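Local atomic coordinates of MMS19 nucleotide excision repair protein homolog (Mus musculus, PDB entry 6TBL), a protein that probably helps the cytosolic iron-sulfur assembly complex load clusters into apoproteins of DNA metabolism, this piece being its C-terminal HEAT-repeat part. Residues 49-54 / 74-79; 30-35 / 41-46; 56-61 / 96-101; 45-50 / 85-90; 68-73 / 104-109. All blocks are in the same frame, centred on the assembly; numbering follows the deposited sequence.

From the N terminus, contact 2 comes first and closes the shortest loop, folding 41-46 back against helix 22-38 where HEAT repeat 2 passes into repeat 3. The 45-50 segment then opens contact 4, whose loop runs to 85-90. Contact 1 starts from the same stretch, sharing Thr49 and Leu50, but closes sooner, at 74-79, within repeat 3. Contact 3 (56-61 with 96-101) crosses both contacts 1 and 4. Contact 5, from 68-73 to 104-109, crosses contacts 1, 3 and 4. Contacts 3, 4 and 5 all tie repeat 3 to repeat 4, with contacts 4 and 5 on opposite sides of the chain's centre, while Leu50 and Phe54 connect contact 1 to contact 2.

Contact 1 of 5, residues 49-54 / 74-79; sequences TLVTKF and HALTRL. With K (potassium ion), chain G.
Leu76 reaches across to Leu50, Val51 and Phe54, dividing its two methyl groups among them. Its CD1 does most of the work, meeting Val51 CG2 at 3.8 Å, with the two side chains crossing at about a right angle. The same methyl lies near the plane of the Phe54 ring, at its edge, with Phe54 CD2 also 3.8 Å from Leu76 CD1. The other branch turns to Leu50, where Leu76 CD2 and Leu50 CD1 are 4.1 Å apart. Val51 offers CG2 because this methyl stands anti to the carbonyl carbon, CG1 being the one anti to the backbone N (chi1 171°). A branched leucine suits the place, since its forked end can serve several buried apolar partners at once. Both segments belong to HEAT repeat 3. A type I turn runs from Leu76 to Leu79. Thr77 OG1 donates a hydrogen bond to His74 O at 2.6 Å, nearly in line with the carbonyl (168°); Thr77 N shares that acceptor. The turn presents Thr77 O, 2.8 Å from the potassium ion, and Leu79 O, 3.0 Å from it, with Thr81 OG1 as a further ligand. Around this core, helix 22-38 packs on Phe54 and Leu76 through Leu36, helix 40-43 meets Leu50 and Leu79 through Met43, and helix 104-118 touches His74 and Thr77.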
# COMPACT_ATOMS: atom_id res chain seq x y z
N THR A 49 2.19 -21.59 23.98
CA THR A 49 0.88 -21.73 24.60
C THR A 49 0.44 -20.44 25.29
O THR A 49 -0.77 -20.19 25.41
CB THR A 49 0.89 -22.90 25.59
OG1 THR A 49 -0.41 -23.06 26.16
CG2 THR A 49 1.90 -22.66 26.71
N LEU A 50 1.38 -19.60 25.73
CA LEU A 50 1.01 -18.31 26.29
C LEU A 50 0.43 -17.40 25.22
O LEU A 50 -0.64 -16.81 25.40
CB LEU A 50 2.22 -17.65 26.97
CG LEU A 50 2.68 -18.25 28.30
CD1 LEU A 50 4.03 -17.68 28.72
CD2 LEU A 50 1.64 -18.04 29.40
N VAL A 51 1.12 -17.28 24.09
CA VAL A 51 0.64 -16.44 22.99
C VAL A 51 -0.71 -16.94 22.50
O VAL A 51 -1.65 -16.16 22.30
CB VAL A 51 1.67 -16.40 21.85
CG1 VAL A 51 1.08 -15.73 20.62
CG2 VAL A 51 2.93 -15.68 22.29
N THR A 52 -0.84 -18.26 22.31
CA THR A 52 -2.07 -18.82 21.77
C THR A 52 -3.26 -18.52 22.68
O THR A 52 -4.27 -17.96 22.23
CB THR A 52 -1.92 -20.33 21.57
OG1 THR A 52 -0.70 -20.60 20.86
CG2 THR A 52 -3.09 -20.89 20.78
N LYS A 53 -3.14 -18.87 23.96
CA LYS A 53 -4.29 -18.76 24.86
C LYS A 53 -4.62 -17.31 25.18
O LYS A 53 -5.80 -16.96 25.31
CB LYS A 53 -4.02 -19.55 26.14
CG LYS A 53 -4.09 -21.05 25.95
CD LYS A 53 -5.42 -21.43 25.32
CE LYS A 53 -5.46 -22.90 24.95
NZ LYS A 53 -6.72 -23.25 24.25
N PHE A 54 -3.60 -16.45 25.32
CA PHE A 54 -3.87 -15.04 25.58
C PHE A 54 -4.67 -14.42 24.44
O PHE A 54 -5.60 -13.64 24.68
CB PHE A 54 -2.56 -14.28 25.79
CG PHE A 54 -1.87 -14.58 27.09
CD1 PHE A 54 -2.53 -15.27 28.10
CD2 PHE A 54 -0.57 -14.16 27.31
CE1 PHE A 54 -1.89 -15.54 29.29
CE2 PHE A 54 0.07 -14.43 28.50
CZ PHE A 54 -0.59 -15.12 29.50
N HIS A 74 0.75 -7.57 26.68
CA HIS A 74 1.73 -6.52 26.92
C HIS A 74 2.88 -7.03 27.78
O HIS A 74 4.05 -6.78 27.48
CB HIS A 74 1.05 -5.32 27.58
CG HIS A 74 1.96 -4.15 27.80
ND1 HIS A 74 2.78 -4.04 28.90
CD2 HIS A 74 2.15 -3.03 27.07
CE1 HIS A 74 3.45 -2.91 28.83
NE2 HIS A 74 3.09 -2.27 27.73
N ALA A 75 2.56 -7.78 28.84
CA ALA A 75 3.59 -8.29 29.74
C ALA A 75 4.48 -9.32 29.07
O ALA A 75 5.61 -9.53 29.52
CB ALA A 75 2.95 -8.88 31.00
N LEU A 76 4.00 -9.98 28.01
CA LEU A 76 4.82 -10.94 27.29
C LEU A 76 6.07 -10.29 26.70
O LEU A 76 7.10 -10.95 26.55
CB LEU A 76 4.01 -11.60 26.17
CG LEU A 76 3.26 -12.89 26.51
CD1 LEU A 76 2.54 -13.41 25.28
CD2 LEU A 76 4.23 -13.93 27.03
N THR A 77 6.00 -9.00 26.37
CA THR A 77 7.13 -8.32 25.75
C THR A 77 8.33 -8.19 26.69
O THR A 77 9.39 -7.74 26.24
CB THR A 77 6.71 -6.94 25.24
OG1 THR A 77 6.32 -6.12 26.35
CG2 THR A 77 5.53 -7.07 24.28
N ARG A 78 8.19 -8.57 27.96
CA ARG A 78 9.33 -8.57 28.88
C ARG A 78 10.21 -9.80 28.70
O ARG A 78 11.36 -9.80 29.16
CB ARG A 78 8.85 -8.47 30.33
CG ARG A 78 9.95 -8.19 31.33
CD ARG A 78 9.46 -7.31 32.47
NE ARG A 78 8.96 -6.03 31.98
CZ ARG A 78 8.57 -5.04 32.77
NH1 ARG A 78 8.61 -5.18 34.09
NH2 ARG A 78 8.13 -3.90 32.25
N LEU A 79 9.70 -10.85 28.05
CA LEU A 79 10.51 -12.02 27.76
C LEU A 79 11.65 -11.65 26.82
O LEU A 79 11.62 -10.59 26.18
CB LEU A 79 9.64 -13.12 27.15
CG LEU A 79 8.37 -13.52 27.90
CD1 LEU A 79 7.75 -14.76 27.29
CD2 LEU A 79 8.62 -13.72 29.38
K K G . 12.07 -7.71 25.34

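Contact 2 of 5, residues 30-35 / 41-46; sequences SCLQPL and QIMSLH
Met43 lies against Leu35, touching both its backbone and its side chain. Met43 CG sits 3.4 Å from Leu35 O, while the sulfur atom, Met43 SD, lies 3.9 Å from Leu35 CB. Farther along, the methyl end makes a looser apolar contact, Met43 CE to Leu32 CD2 at 4.4 Å. The methionine reaches both leucines, one helical turn apart, by folding rather than stretching: its chain bends at chi2 (-54°) and again at chi3 (-57°), bringing the terminal methyl round toward Leu32. An unbranched, flexible thioether suits such a place, because it can follow the uneven surface of a neighbouring helix where a branched chain would be stiffer. This is the passage between two HEAT repeats: helix 22-38 lies in repeat 2, and the chain turns back through the short helix 40-43 before repeat 3 continues into helix 47-57. Helix 22-38 is kinked at Pro34, whose nitrogen has no hydrogen to give to the turn before. On the other side, Met43 O accepts from His46 N at 3.1 Å, which ties the backbone of the methionine to the N-cap residue of the next helix. Beyond this first shell, Met43 is backed by Leu50 and Leu79, and Leu32 by Leu17 and Phe54. Leu35, partly exposed, leans on Leu13 of helix 9-16.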
# COMPACT_ATOMS: atom_id res chain seq x y z
N SER A 30 -4.49 -13.12 36.54
CA SER A 30 -3.93 -12.25 37.56
C SER A 30 -2.66 -12.83 38.17
O SER A 30 -1.88 -12.08 38.78
CB SER A 30 -4.95 -11.98 38.66
OG SER A 30 -5.24 -13.16 39.39
N CYS A 31 -2.43 -14.13 38.03
CA CYS A 31 -1.20 -14.75 38.48
C CYS A 31 -0.12 -14.76 37.41
O CYS A 31 1.07 -14.65 37.72
CB CYS A 31 -1.46 -16.20 38.93
SG CYS A 31 -2.53 -16.35 40.35
N LEU A 32 -0.52 -14.87 36.14
CA LEU A 32 0.44 -15.02 35.06
C LEU A 32 1.16 -13.71 34.74
O LEU A 32 2.36 -13.73 34.43
CB LEU A 32 -0.27 -15.55 33.81
CG LEU A 32 -0.72 -17.01 33.92
CD1 LEU A 32 -1.61 -17.38 32.75
CD2 LEU A 32 0.49 -17.93 33.99
N GLN A 33 0.46 -12.58 34.83
CA GLN A 33 1.09 -11.31 34.49
C GLN A 33 2.32 -11.00 35.34
O GLN A 33 3.37 -10.65 34.76
CB GLN A 33 0.06 -10.18 34.56
CG GLN A 33 0.67 -8.79 34.42
CD GLN A 33 -0.38 -7.71 34.32
OE1 GLN A 33 -1.57 -7.99 34.20
NE2 GLN A 33 0.06 -6.46 34.36
N PRO A 34 2.28 -11.09 36.67
CA PRO A 34 3.52 -10.85 37.44
C PRO A 34 4.61 -11.86 37.12
O PRO A 34 5.80 -11.50 37.15
CB PRO A 34 3.07 -10.95 38.90
CG PRO A 34 1.59 -10.74 38.86
CD PRO A 34 1.14 -11.34 37.57
N LEU A 35 4.25 -13.11 36.83
CA LEU A 35 5.26 -14.10 36.45
C LEU A 35 5.95 -13.71 35.15
O LEU A 35 7.16 -13.90 35.00
CB LEU A 35 4.62 -15.48 36.33
CG LEU A 35 3.93 -16.02 37.59
CD1 LEU A 35 3.31 -17.38 37.31
CD2 LEU A 35 4.91 -16.11 38.75
N GLN A 41 12.66 -15.55 32.22
CA GLN A 41 13.46 -16.64 31.68
C GLN A 41 12.71 -17.97 31.77
O GLN A 41 12.81 -18.81 30.87
CB GLN A 41 14.80 -16.73 32.40
CG GLN A 41 15.56 -15.42 32.49
CD GLN A 41 15.12 -14.57 33.67
OE1 GLN A 41 14.21 -14.95 34.42
NE2 GLN A 41 15.75 -13.42 33.85
N ILE A 42 11.96 -18.17 32.85
CA ILE A 42 11.22 -19.41 33.01
C ILE A 42 9.96 -19.41 32.16
O ILE A 42 9.57 -20.44 31.61
CB ILE A 42 10.90 -19.65 34.50
CG1 ILE A 42 12.16 -19.45 35.34
CG2 ILE A 42 10.33 -21.04 34.70
CD1 ILE A 42 11.91 -19.54 36.81
N MET A 43 9.31 -18.25 32.04
CA MET A 43 8.09 -18.17 31.25
C MET A 43 8.35 -18.35 29.76
O MET A 43 7.42 -18.70 29.02
CB MET A 43 7.39 -16.83 31.48
CG MET A 43 6.94 -16.60 32.91
SD MET A 43 5.92 -17.94 33.55
CE MET A 43 4.58 -17.97 32.36
N SER A 44 9.59 -18.14 29.31
CA SER A 44 9.88 -18.19 27.88
C SER A 44 9.75 -19.59 27.30
O SER A 44 9.63 -19.73 26.08
CB SER A 44 11.28 -17.64 27.62
OG SER A 44 12.18 -18.05 28.63
N LEU A 45 9.77 -20.63 28.14
CA LEU A 45 9.61 -21.98 27.61
C LEU A 45 8.21 -22.20 27.07
O LEU A 45 8.02 -22.98 26.13
CB LEU A 45 9.92 -23.00 28.70
CG LEU A 45 11.37 -23.08 29.17
CD1 LEU A 45 11.49 -24.03 30.34
CD2 LEU A 45 12.29 -23.51 28.03
N HIS A 46 7.22 -21.52 27.64
CA HIS A 46 5.82 -21.75 27.30
C HIS A 46 5.25 -20.62 26.44
O HIS A 46 4.05 -20.34 26.50
CB HIS A 46 5.00 -21.93 28.57
CG HIS A 46 5.65 -22.83 29.58
ND1 HIS A 46 6.66 -22.40 30.41
CD2 HIS A 46 5.45 -24.14 29.87
CE1 HIS A 46 7.04 -23.40 31.18
NE2 HIS A 46 6.32 -24.47 30.88

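Contact 3 of 5, residues 56-61 / 96-101; sequences NLSSSY and AKPLDD
The puckered ring of Pro98 meets Ser58 with a corner, Pro98 CG standing 4.3 Å from Ser58 OG. The Asn56 carbonyl is approached from one face by both Ser59 N and Ser59 OG. Here the end of helix 47-57, in HEAT repeat 3, faces the loop between helices 81-94 and 104-118, in HEAT repeat 4. A type I turn from Leu57 to Ser60 brings the chain off the helix. Small serines suit this site because their hydroxyls can bond to carbonyls at the helix end: the hydrogen bond of Ser58 OG goes to Leu55 O, and its meeting with the proline ring is a loose van der Waals contact. Lys97 comes alongside as a fully extended chain, CG anti to the backbone N (chi1 173°), and its end passes close to the neighbouring turn, Lys97 NZ lying 3.9 Å from Ser59 CB. Arg66 joins the two segments from outside, with a salt bridge to Asp101 and a hydrogen bond to Ser60 O. Asp100 forms a salt bridge with a basic side chain of another protein chain. With OG between the backbone N and the carbonyl carbon (chi1 55°), Ser59 OG donates a hydrogen bond to Asn56 O at 2.8 Å, tilted 28° from the carbonyl plane.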
# COMPACT_ATOMS: atom_id res chain seq x y z
N ASN A 56 -6.73 -15.98 22.36
CA ASN A 56 -8.10 -16.48 22.42
C ASN A 56 -8.90 -15.76 23.49
O ASN A 56 -10.06 -15.39 23.26
CB ASN A 56 -8.09 -17.99 22.69
CG ASN A 56 -7.53 -18.78 21.53
OD1 ASN A 56 -8.24 -19.08 20.57
ND2 ASN A 56 -6.25 -19.12 21.61
N LEU A 57 -8.30 -15.54 24.66
CA LEU A 57 -9.01 -14.87 25.74
C LEU A 57 -9.26 -13.40 25.45
O LEU A 57 -10.16 -12.80 26.06
CB LEU A 57 -8.23 -15.02 27.05
CG LEU A 57 -8.10 -16.45 27.57
CD1 LEU A 57 -7.18 -16.50 28.77
CD2 LEU A 57 -9.48 -17.01 27.92
N SER A 58 -8.51 -12.80 24.53
CA SER A 58 -8.73 -11.41 24.15
C SER A 58 -10.01 -11.22 23.34
O SER A 58 -10.33 -10.08 23.00
CB SER A 58 -7.54 -10.88 23.36
OG SER A 58 -7.40 -11.57 22.13
N SER A 59 -10.72 -12.29 23.01
CA SER A 59 -11.98 -12.22 22.28
C SER A 59 -13.11 -12.88 23.06
O SER A 59 -14.08 -13.37 22.47
CB SER A 59 -11.83 -12.88 20.90
OG SER A 59 -11.35 -14.20 21.03
N SER A 60 -13.01 -12.89 24.38
CA SER A 60 -14.02 -13.51 25.22
C SER A 60 -15.24 -12.60 25.33
O SER A 60 -15.20 -11.41 25.01
CB SER A 60 -13.47 -13.82 26.60
OG SER A 60 -13.30 -12.63 27.35
N TYR A 61 -16.35 -13.17 25.80
CA TYR A 61 -17.55 -12.38 26.03
C TYR A 61 -17.35 -11.39 27.17
O TYR A 61 -17.98 -10.32 27.17
CB TYR A 61 -18.73 -13.31 26.33
CG TYR A 61 -20.03 -12.59 26.62
CD1 TYR A 61 -20.84 -12.15 25.58
CD2 TYR A 61 -20.45 -12.36 27.92
CE1 TYR A 61 -22.03 -11.49 25.84
CE2 TYR A 61 -21.64 -11.71 28.19
CZ TYR A 61 -22.43 -11.28 27.14
OH TYR A 61 -23.61 -10.63 27.40
N ALA A 96 -4.76 -6.60 15.92
CA ALA A 96 -5.53 -5.61 15.17
C ALA A 96 -7.02 -5.72 15.45
O ALA A 96 -7.74 -4.72 15.39
CB ALA A 96 -5.24 -5.75 13.68
N LYS A 97 -7.50 -6.94 15.74
CA LYS A 97 -8.93 -7.10 16.02
C LYS A 97 -9.34 -6.42 17.32
O LYS A 97 -10.33 -5.67 17.31
CB LYS A 97 -9.30 -8.58 16.00
CG LYS A 97 -10.72 -8.88 16.44
CD LYS A 97 -10.96 -10.39 16.53
CE LYS A 97 -12.37 -10.70 16.99
NZ LYS A 97 -12.61 -12.16 17.10
N PRO A 98 -8.65 -6.62 18.45
CA PRO A 98 -9.03 -5.88 19.67
C PRO A 98 -8.89 -4.38 19.55
O PRO A 98 -9.44 -3.65 20.39
CB PRO A 98 -8.08 -6.45 20.74
CG PRO A 98 -7.69 -7.77 20.23
CD PRO A 98 -7.60 -7.62 18.75
N LEU A 99 -8.15 -3.88 18.55
CA LEU A 99 -8.10 -2.43 18.33
C LEU A 99 -9.47 -1.88 17.94
O LEU A 99 -9.74 -0.70 18.17
CB LEU A 99 -7.08 -2.08 17.25
CG LEU A 99 -5.60 -2.32 17.54
CD1 LEU A 99 -4.76 -1.82 16.38
CD2 LEU A 99 -5.18 -1.63 18.82
N ASP A 100 -10.33 -2.72 17.36
CA ASP A 100 -11.67 -2.32 16.96
C ASP A 100 -12.74 -2.89 17.89
O ASP A 100 -13.89 -3.05 17.48
CB ASP A 100 -11.94 -2.75 15.52
CG ASP A 100 -13.00 -1.90 14.85
OD1 ASP A 100 -13.35 -0.85 15.42
OD2 ASP A 100 -13.48 -2.30 13.77
N ASP A 101 -12.38 -3.22 19.13
CA ASP A 101 -13.34 -3.76 20.06
C ASP A 101 -14.39 -2.71 20.42
O ASP A 101 -14.15 -1.50 20.33
CB ASP A 101 -12.65 -4.26 21.33
CG ASP A 101 -13.55 -5.12 22.19
OD1 ASP A 101 -13.40 -6.36 22.16
OD2 ASP A 101 -14.43 -4.56 22.87

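Contact 4 of 5, residues 45-50 / 85-90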
# COMPACT_ATOMS: atom_id res chain seq x y z
N LEU A 45 9.77 -20.63 28.14
CA LEU A 45 9.61 -21.98 27.61
C LEU A 45 8.21 -22.20 27.07
O LEU A 45 8.02 -22.98 26.13
CB LEU A 45 9.92 -23.00 28.70
CG LEU A 45 11.37 -23.08 29.17
CD1 LEU A 45 11.49 -24.03 30.34
CD2 LEU A 45 12.29 -23.51 28.03
N HIS A 46 7.22 -21.52 27.64
CA HIS A 46 5.82 -21.75 27.30
C HIS A 46 5.25 -20.62 26.44
O HIS A 46 4.05 -20.34 26.50
CB HIS A 46 5.00 -21.93 28.57
CG HIS A 46 5.65 -22.83 29.58
ND1 HIS A 46 6.66 -22.40 30.41
CD2 HIS A 46 5.45 -24.14 29.87
CE1 HIS A 46 7.04 -23.40 31.18
NE2 HIS A 46 6.32 -24.47 30.88
N VAL A 47 6.10 -19.97 25.64
CA VAL A 47 5.65 -18.83 24.84
C VAL A 47 4.53 -19.23 23.89
O VAL A 47 3.53 -18.52 23.74
CB VAL A 47 6.83 -18.20 24.09
CG1 VAL A 47 6.32 -17.22 23.04
CG2 VAL A 47 7.75 -17.48 25.05
N ASP A 48 4.67 -20.39 23.25
CA ASP A 48 3.70 -20.78 22.23
C ASP A 48 2.30 -20.93 22.82
O ASP A 48 1.32 -20.44 22.24
CB ASP A 48 4.13 -22.08 21.55
CG ASP A 48 3.36 -22.34 20.28
OD1 ASP A 48 3.76 -21.81 19.22
OD2 ASP A 48 2.35 -23.08 20.33
N THR A 49 2.19 -21.59 23.98
CA THR A 49 0.88 -21.73 24.60
C THR A 49 0.44 -20.44 25.29
O THR A 49 -0.77 -20.19 25.41
CB THR A 49 0.89 -22.90 25.59
OG1 THR A 49 -0.41 -23.06 26.16
CG2 THR A 49 1.90 -22.66 26.71
N LEU A 50 1.38 -19.60 25.73
CA LEU A 50 1.01 -18.31 26.29
C LEU A 50 0.43 -17.40 25.22
O LEU A 50 -0.64 -16.81 25.40
CB LEU A 50 2.22 -17.65 26.97
CG LEU A 50 2.68 -18.25 28.30
CD1 LEU A 50 4.03 -17.68 28.72
CD2 LEU A 50 1.64 -18.04 29.40
N LEU A 85 10.36 -12.79 18.57
CA LEU A 85 10.32 -12.34 17.18
C LEU A 85 9.62 -13.31 16.22
O LEU A 85 8.90 -12.83 15.34
CB LEU A 85 11.75 -12.04 16.70
CG LEU A 85 12.42 -10.86 17.43
CD1 LEU A 85 13.85 -10.68 16.96
CD2 LEU A 85 11.62 -9.58 17.24
N PRO A 86 9.77 -14.64 16.33
CA PRO A 86 8.99 -15.52 15.45
C PRO A 86 7.49 -15.43 15.65
O PRO A 86 6.74 -15.97 14.83
CB PRO A 86 9.51 -16.93 15.81
CG PRO A 86 10.16 -16.77 17.13
CD PRO A 86 10.74 -15.40 17.13
N TYR A 87 7.02 -14.77 16.71
CA TYR A 87 5.60 -14.54 16.92
C TYR A 87 5.18 -13.11 16.62
O TYR A 87 3.97 -12.84 16.58
CB TYR A 87 5.21 -14.89 18.37
CG TYR A 87 5.46 -16.33 18.73
CD1 TYR A 87 4.47 -17.29 18.56
CD2 TYR A 87 6.68 -16.74 19.25
CE1 TYR A 87 4.68 -18.61 18.89
CE2 TYR A 87 6.91 -18.07 19.58
CZ TYR A 87 5.91 -19.00 19.40
OH TYR A 87 6.13 -20.32 19.72
N LYS A 88 6.13 -12.21 16.40
CA LYS A 88 5.82 -10.78 16.29
C LYS A 88 4.82 -10.50 15.18
O LYS A 88 3.88 -9.72 15.37
CB LYS A 88 7.10 -9.98 16.08
CG LYS A 88 6.86 -8.51 15.82
CD LYS A 88 8.17 -7.74 15.73
CE LYS A 88 7.91 -6.31 15.30
NZ LYS A 88 9.16 -5.50 15.25
N SER A 89 5.00 -11.13 14.02
CA SER A 89 4.13 -10.86 12.89
C SER A 89 2.69 -11.25 13.19
O SER A 89 1.77 -10.43 13.05
CB SER A 89 4.64 -11.58 11.64
OG SER A 89 5.83 -10.99 11.16
N GLN A 90 2.47 -12.49 13.63
CA GLN A 90 1.10 -12.95 13.85
C GLN A 90 0.43 -12.23 15.01
O GLN A 90 -0.79 -12.05 15.00
CB GLN A 90 1.07 -14.46 14.08
CG GLN A 90 1.53 -14.89 15.46
CD GLN A 90 1.07 -16.30 15.81
OE1 GLN A 90 1.88 -17.23 15.86
NE2 GLN A 90 -0.23 -16.45 16.06
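Tyr87 meets Val47 with the face of its ring and Asp48 with its hydroxyl, and the two ends differ in character. The tight part is the face: Val47 CG1 makes a CH-pi contact 4.0 Å from the Tyr87 ring centroid, 29° off the ring normal. Its closest ring atom is CE2, 3.6 Å from Val47 CG1. The valine is buried, and Leu79 packs against it, so a compact branched residue fits well. The outer part is polar and open: Asp48 is exposed, and its carboxylate swings out to the ring edge, with CG anti to the backbone N (chi1 -166°). Asp48 OD1 accepts from Tyr87 OH at 2.8 Å through its anti lone pair, pointing away from the other oxygen; the carboxylate and ring planes stand 60° apart. A phenylalanine in place of Tyr87 would probably keep the methyl contact on the face but leave Asp48 without its phenol donor and freer to turn. The contact joins HEAT repeats 3 and 4, which tyrosine, both apolar and polar, is suited to span. Since Asp48 lies at the start of helix 47-57, its negative charge is probably favoured by the helix end and by the phenol proton.

Contact 5 of 5, residues 68-73 / 104-109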
# COMPACT_ATOMS: atom_id res chain seq x y z
N ALA A 68 -7.70 -8.26 30.83
CA ALA A 68 -6.61 -8.99 31.47
C ALA A 68 -5.77 -9.75 30.45
O ALA A 68 -4.54 -9.81 30.57
CB ALA A 68 -7.17 -9.95 32.52
N ALA A 69 -6.42 -10.32 29.43
CA ALA A 69 -5.68 -11.06 28.41
C ALA A 69 -4.72 -10.14 27.66
O ALA A 69 -3.57 -10.51 27.40
CB ALA A 69 -6.65 -11.73 27.44
N LEU A 70 -5.18 -8.94 27.30
CA LEU A 70 -4.32 -8.00 26.59
C LEU A 70 -3.20 -7.47 27.47
O LEU A 70 -2.10 -7.19 26.98
CB LEU A 70 -5.15 -6.85 26.02
CG LEU A 70 -6.17 -7.24 24.95
CD1 LEU A 70 -7.01 -6.04 24.55
CD2 LEU A 70 -5.47 -7.83 23.74
N GLN A 71 -3.47 -7.30 28.77
CA GLN A 71 -2.40 -6.89 29.68
C GLN A 71 -1.31 -7.94 29.78
O GLN A 71 -0.14 -7.60 29.98
CB GLN A 71 -2.98 -6.58 31.06
CG GLN A 71 -3.93 -5.39 31.09
CD GLN A 71 -4.50 -5.13 32.47
OE1 GLN A 71 -4.19 -5.84 33.43
NE2 GLN A 71 -5.32 -4.10 32.58
N CYS A 72 -1.67 -9.22 29.66
CA CYS A 72 -0.65 -10.26 29.60
C CYS A 72 0.09 -10.23 28.27
O CYS A 72 1.30 -10.49 28.23
CB CYS A 72 -1.29 -11.63 29.83
SG CYS A 72 -1.67 -11.98 31.56
N MET A 73 -0.61 -9.93 27.18
CA MET A 73 0.05 -9.76 25.89
C MET A 73 1.07 -8.64 25.95
O MET A 73 2.14 -8.73 25.34
CB MET A 73 -0.99 -9.48 24.80
CG MET A 73 -1.84 -10.68 24.44
SD MET A 73 -0.84 -12.03 23.81
CE MET A 73 -0.08 -11.24 22.39
N ARG A 104 -14.06 1.08 24.90
CA ARG A 104 -12.84 1.88 24.94
C ARG A 104 -11.79 1.25 25.84
O ARG A 104 -10.61 1.19 25.49
CB ARG A 104 -13.16 3.30 25.41
CG ARG A 104 -13.91 4.16 24.41
CD ARG A 104 -14.18 5.55 24.96
NE ARG A 104 -15.03 5.50 26.15
CZ ARG A 104 -16.35 5.67 26.14
NH1 ARG A 104 -16.98 5.92 25.00
NH2 ARG A 104 -17.03 5.61 27.27
N LEU A 105 -12.21 0.77 27.02
CA LEU A 105 -11.26 0.27 28.00
C LEU A 105 -10.44 -0.89 27.46
O LEU A 105 -9.25 -1.03 27.79
CB LEU A 105 -11.99 -0.14 29.28
CG LEU A 105 -12.59 1.04 30.04
CD1 LEU A 105 -13.38 0.56 31.24
CD2 LEU A 105 -11.49 2.00 30.47
N VAL A 106 -11.04 -1.75 26.64
CA VAL A 106 -10.27 -2.86 26.08
C VAL A 106 -9.44 -2.40 24.89
O VAL A 106 -8.32 -2.87 24.69
CB VAL A 106 -11.21 -4.03 25.73
CG1 VAL A 106 -12.38 -3.52 24.94
CG2 VAL A 106 -10.47 -5.11 24.97
N ARG A 107 -9.96 -1.46 24.09
CA ARG A 107 -9.17 -0.92 22.99
C ARG A 107 -7.89 -0.27 23.50
O ARG A 107 -6.82 -0.41 22.89
CB ARG A 107 -9.99 0.09 22.19
CG ARG A 107 -10.96 -0.54 21.21
CD ARG A 107 -11.64 0.54 20.39
NE ARG A 107 -12.89 0.98 21.00
CZ ARG A 107 -13.36 2.22 20.89
NH1 ARG A 107 -12.69 3.13 20.21
NH2 ARG A 107 -14.51 2.54 21.46
N LYS A 108 -7.98 0.47 24.61
CA LYS A 108 -6.80 1.09 25.20
C LYS A 108 -5.72 0.06 25.50
O LYS A 108 -4.54 0.28 25.21
CB LYS A 108 -7.19 1.85 26.47
CG LYS A 108 -6.01 2.31 27.31
CD LYS A 108 -6.46 2.91 28.63
CE LYS A 108 -5.28 3.14 29.56
NZ LYS A 108 -5.69 3.73 30.86
N GLU A 109 -6.10 -1.09 26.06
CA GLU A 109 -5.14 -2.15 26.34
C GLU A 109 -4.60 -2.77 25.05
O GLU A 109 -3.43 -3.15 24.99
CB GLU A 109 -5.77 -3.22 27.22
CG GLU A 109 -6.41 -2.67 28.49
CD GLU A 109 -5.41 -2.05 29.44
OE1 GLU A 109 -4.22 -2.44 29.39
OE2 GLU A 109 -5.81 -1.16 30.22
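Leu70 lays its CD1 methyl against Val106, 3.6 Å from Val106 CG2 and close to the Val106 carbonyl oxygen. The two belong to consecutive HEAT repeats, 3 and 4, whose helices stack side by side in the superhelical array: the segment axes are 9.2 Å apart at closest and run nearly parallel, at 12°. Nearer the backbones, Leu70 CB packs 3.9 Å from Glu109 CB. Leucine suits this buried face, where Leu95 and Pro98 press on it. At the partly exposed side the pairing turns polar. Gln71 stretches out beyond CG while Glu109 bends at chi2 (-65°), which carries its carboxylate back beside the glutamine, the amide and carboxylate planes 64° apart. The amide nitrogen, Gln71 NE2, is 3.8 Å from Glu109 OE1, so the pair is held by packing and perhaps by a weak electrostatic attraction. Replacing Gln71 by an alanine would probably strip the cover from the Glu109 carboxylate, leave it free to turn, and remove the touch with Gln33. Arg107, pointing away from this interface, forms a salt bridge to an acidic side chain of another protein chain. The closest touch of the polar pair is through a methylene, Gln71 CG to Glu109 OE1 at 3.4 Å.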